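Local atomic coordinates of GCN5-related N-acetyltransferase (PDB entry 3TCV), a protein that probably transfers an acetyl group from acetyl-CoA to the amino group of an acceptor, as GCN5-related N-acetyltransferases do. Residues B[51-63]-B[102-114]. Sequence-based numbering, arbitrary orientation.
Sequences AQKHGDELFAASS and AVIDKASGKVAGR
E57 and V111 illustrate how a helix can be tied to a sheet through a strand's backbone. E57 OE1 accepts from V111 N at 2.9 Å, nearly straight at 163°. The oxygen is met on its anti side, somewhat out of the carboxylate plane. The chain runs extended beyond CG, which carries the carboxylate out to the V111 amide; the E57 and K110 side chains cross at about a right angle, OE2 coming near K110 CD, with K110 NZ 4.3 Å from E57 OE2, too far for a salt bridge. Three waters bridge the segments. One donates to both E57 O and V111 O, another to E57 OE2 and G109 O. The third joins S62 OG to R114 NE, while the R114 guanidinium also bonds S131 O through NH1 and forms a salt bridge with E76 through NH2.

In the GNAT fold, an early helix packs on the antiparallel strands of the N-terminal half of the sheet. Here helix 51-61 crosses strand 110-114 at -70°, the axes 7.1 Å apart, over the hairpin formed with strand 99-105. A classic beta bulge, A112 and G113 both facing V103, puts an extra residue into strand 110-114.

Van der Waals contacts make up much of the rest. V111 points at the helix and divides its methyls: CG2 reaches the H54 ring obliquely, while CG1 meets L58 CB at 3.9 Å. With CG anti to the backbone N (chi1 -178°), L58 extends its methyls to G113 O and R114 CG. A61 CB rests on A112 O.

The H54 ring makes a CH-pi contact with A102 CB, 3.5 Å from its centroid, with K53 CB over the opposite face. Hydrogen bonds from NE2 to E47 and between ND1 and N50 N fix the ring's rotation.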
# COMPACT_ATOMS: atom_id res chain seq x y z
N ALA B 51 -21.52 17.22 -9.07
CA ALA B 51 -22.81 16.64 -8.77
C ALA B 51 -23.92 17.19 -9.65
O ALA B 51 -24.70 16.42 -10.20
CB ALA B 51 -23.15 16.85 -7.29
N GLN B 52 -23.98 18.51 -9.80
CA GLN B 52 -25.04 19.17 -10.59
C GLN B 52 -24.89 18.87 -12.08
O GLN B 52 -25.87 18.58 -12.75
CB GLN B 52 -25.04 20.69 -10.33
N LYS B 53 -23.66 18.90 -12.59
CA LYS B 53 -23.44 18.64 -14.00
C LYS B 53 -23.59 17.17 -14.39
O LYS B 53 -24.18 16.85 -15.42
CB LYS B 53 -22.07 19.15 -14.43
CG LYS B 53 -21.89 19.17 -15.94
CD LYS B 53 -20.65 19.93 -16.36
CE LYS B 53 -20.48 19.91 -17.88
NZ LYS B 53 -19.35 20.79 -18.28
N HIS B 54 -23.06 16.27 -13.57
CA HIS B 54 -22.94 14.85 -13.94
C HIS B 54 -23.89 13.92 -13.24
O HIS B 54 -24.02 12.77 -13.66
CB HIS B 54 -21.51 14.37 -13.70
CG HIS B 54 -20.47 15.20 -14.38
ND1 HIS B 54 -19.44 15.77 -13.71
CD2 HIS B 54 -20.30 15.55 -15.71
CE1 HIS B 54 -18.67 16.44 -14.57
NE2 HIS B 54 -19.18 16.31 -15.80
N GLY B 55 -24.57 14.39 -12.20
CA GLY B 55 -25.34 13.51 -11.33
C GLY B 55 -26.40 12.67 -12.02
O GLY B 55 -26.48 11.46 -11.81
N ASP B 56 -27.25 13.32 -12.82
CA ASP B 56 -28.34 12.60 -13.47
C ASP B 56 -27.85 11.54 -14.44
O ASP B 56 -28.32 10.39 -14.40
CB ASP B 56 -29.30 13.57 -14.15
CG ASP B 56 -30.03 14.47 -13.15
OD1 ASP B 56 -29.97 14.22 -11.92
OD2 ASP B 56 -30.68 15.43 -13.60
N GLU B 57 -26.92 11.90 -15.31
CA GLU B 57 -26.43 10.98 -16.31
C GLU B 57 -25.56 9.89 -15.67
O GLU B 57 -25.58 8.76 -16.12
CB GLU B 57 -25.68 11.70 -17.45
CG GLU B 57 -26.60 12.56 -18.31
CD GLU B 57 -25.89 13.29 -19.44
OE1 GLU B 57 -24.68 13.08 -19.67
OE2 GLU B 57 -26.55 14.12 -20.11
N LEU B 58 -24.82 10.22 -14.61
CA LEU B 58 -24.01 9.17 -13.95
C LEU B 58 -24.93 8.23 -13.18
O LEU B 58 -24.67 7.03 -13.12
CB LEU B 58 -22.95 9.77 -13.02
CG LEU B 58 -22.03 8.75 -12.33
CD1 LEU B 58 -21.30 7.91 -13.36
CD2 LEU B 58 -21.08 9.49 -11.39
N PHE B 59 -26.01 8.76 -12.61
CA PHE B 59 -27.00 7.90 -11.99
C PHE B 59 -27.53 6.91 -13.02
O PHE B 59 -27.64 5.73 -12.75
CB PHE B 59 -28.18 8.67 -11.38
CG PHE B 59 -29.32 7.77 -11.00
CD1 PHE B 59 -29.22 6.90 -9.93
CD2 PHE B 59 -30.49 7.74 -11.77
CE1 PHE B 59 -30.25 6.04 -9.62
CE2 PHE B 59 -31.53 6.89 -11.45
CZ PHE B 59 -31.42 6.03 -10.38
N ALA B 60 -27.87 7.41 -14.21
CA ALA B 60 -28.37 6.58 -15.29
C ALA B 60 -27.39 5.45 -15.62
O ALA B 60 -27.75 4.27 -15.66
CB ALA B 60 -28.62 7.42 -16.53
N ALA B 61 -26.14 5.84 -15.86
CA ALA B 61 -25.08 4.87 -16.16
C ALA B 61 -24.91 3.82 -15.06
O ALA B 61 -24.62 2.65 -15.33
CB ALA B 61 -23.76 5.60 -16.43
N SER B 62 -25.12 4.24 -13.81
CA SER B 62 -24.86 3.41 -12.64
C SER B 62 -26.07 2.58 -12.21
O SER B 62 -25.99 1.86 -11.23
CB SER B 62 -24.35 4.26 -11.47
OG SER B 62 -23.21 5.04 -11.87
N SER B 63 -27.18 2.69 -12.94
CA SER B 63 -28.42 1.99 -12.58
C SER B 63 -29.01 1.27 -13.79
O SER B 63 -30.21 0.99 -13.84
CB SER B 63 -29.44 2.98 -11.96
OG SER B 63 -29.66 4.11 -12.79
N ALA B 102 -15.74 12.41 -14.14
CA ALA B 102 -16.76 11.80 -14.97
C ALA B 102 -16.12 11.44 -16.29
O ALA B 102 -15.30 12.22 -16.82
CB ALA B 102 -17.93 12.75 -15.19
N VAL B 103 -16.52 10.30 -16.83
CA VAL B 103 -16.04 9.82 -18.12
C VAL B 103 -17.19 9.98 -19.10
O VAL B 103 -18.22 9.30 -18.99
CB VAL B 103 -15.59 8.34 -18.07
CG1 VAL B 103 -15.00 7.90 -19.40
CG2 VAL B 103 -14.59 8.11 -16.94
N ILE B 104 -17.02 10.91 -20.05
CA ILE B 104 -18.07 11.26 -21.00
C ILE B 104 -17.83 10.62 -22.37
O ILE B 104 -16.80 10.82 -22.98
CB ILE B 104 -18.19 12.80 -21.17
CG1 ILE B 104 -18.71 13.44 -19.87
CG2 ILE B 104 -19.16 13.14 -22.29
CD1 ILE B 104 -17.79 14.44 -19.22
N ASP B 105 -18.79 9.83 -22.83
CA ASP B 105 -18.70 9.22 -24.14
C ASP B 105 -19.02 10.29 -25.18
O ASP B 105 -20.14 10.82 -25.22
CB ASP B 105 -19.71 8.08 -24.25
CG ASP B 105 -19.81 7.51 -25.65
OD1 ASP B 105 -18.78 7.03 -26.18
OD2 ASP B 105 -20.94 7.52 -26.21
N LYS B 106 -18.03 10.60 -26.03
CA LYS B 106 -18.18 11.74 -26.94
C LYS B 106 -19.23 11.48 -28.01
O LYS B 106 -19.96 12.39 -28.38
CB LYS B 106 -16.86 12.13 -27.58
CG LYS B 106 -15.96 12.90 -26.62
CD LYS B 106 -14.62 13.26 -27.24
CE LYS B 106 -14.81 14.13 -28.47
NZ LYS B 106 -13.53 14.75 -28.88
N ALA B 107 -19.32 10.23 -28.47
CA ALA B 107 -20.28 9.88 -29.52
C ALA B 107 -21.71 10.22 -29.12
O ALA B 107 -22.47 10.76 -29.92
CB ALA B 107 -20.16 8.39 -29.88
N SER B 108 -22.09 9.91 -27.87
CA SER B 108 -23.42 10.21 -27.35
C SER B 108 -23.51 11.54 -26.61
O SER B 108 -24.60 12.07 -26.39
CB SER B 108 -23.87 9.10 -26.42
OG SER B 108 -22.99 8.97 -25.32
N GLY B 109 -22.37 12.08 -26.20
CA GLY B 109 -22.33 13.22 -25.30
C GLY B 109 -22.73 12.94 -23.85
O GLY B 109 -22.79 13.87 -23.05
N LYS B 110 -22.96 11.67 -23.51
CA LYS B 110 -23.47 11.27 -22.19
C LYS B 110 -22.35 10.84 -21.25
O LYS B 110 -21.37 10.25 -21.68
CB LYS B 110 -24.43 10.08 -22.30
CG LYS B 110 -25.61 10.21 -23.25
CD LYS B 110 -26.58 11.27 -22.83
CE LYS B 110 -27.82 11.26 -23.74
NZ LYS B 110 -28.54 12.56 -23.63
N VAL B 111 -22.54 11.10 -19.96
CA VAL B 111 -21.66 10.54 -18.94
C VAL B 111 -21.84 9.03 -19.00
O VAL B 111 -22.96 8.51 -19.01
CB VAL B 111 -21.99 11.07 -17.54
CG1 VAL B 111 -21.14 10.35 -16.48
CG2 VAL B 111 -21.82 12.60 -17.49
N ALA B 112 -20.72 8.32 -19.11
CA ALA B 112 -20.76 6.86 -19.28
C ALA B 112 -20.19 6.11 -18.09
O ALA B 112 -20.36 4.91 -17.97
CB ALA B 112 -20.00 6.49 -20.54
N GLY B 113 -19.52 6.83 -17.20
CA GLY B 113 -18.90 6.21 -16.04
C GLY B 113 -18.10 7.20 -15.25
O GLY B 113 -18.25 8.43 -15.42
N ARG B 114 -17.21 6.69 -14.42
CA ARG B 114 -16.37 7.56 -13.61
C ARG B 114 -15.08 6.82 -13.25
O ARG B 114 -15.03 5.59 -13.36
CB ARG B 114 -17.13 8.07 -12.36
CG ARG B 114 -17.97 7.05 -11.62
CD ARG B 114 -17.20 6.11 -10.70
NE ARG B 114 -18.09 5.31 -9.85
CZ ARG B 114 -17.70 4.48 -8.88
NH1 ARG B 114 -16.41 4.29 -8.64
NH2 ARG B 114 -18.60 3.86 -8.13
O HOH W 1 -25.72 8.31 -18.84
O HOH W 2 -25.87 14.58 -22.44
O HOH W 3 -20.91 5.61 -10.19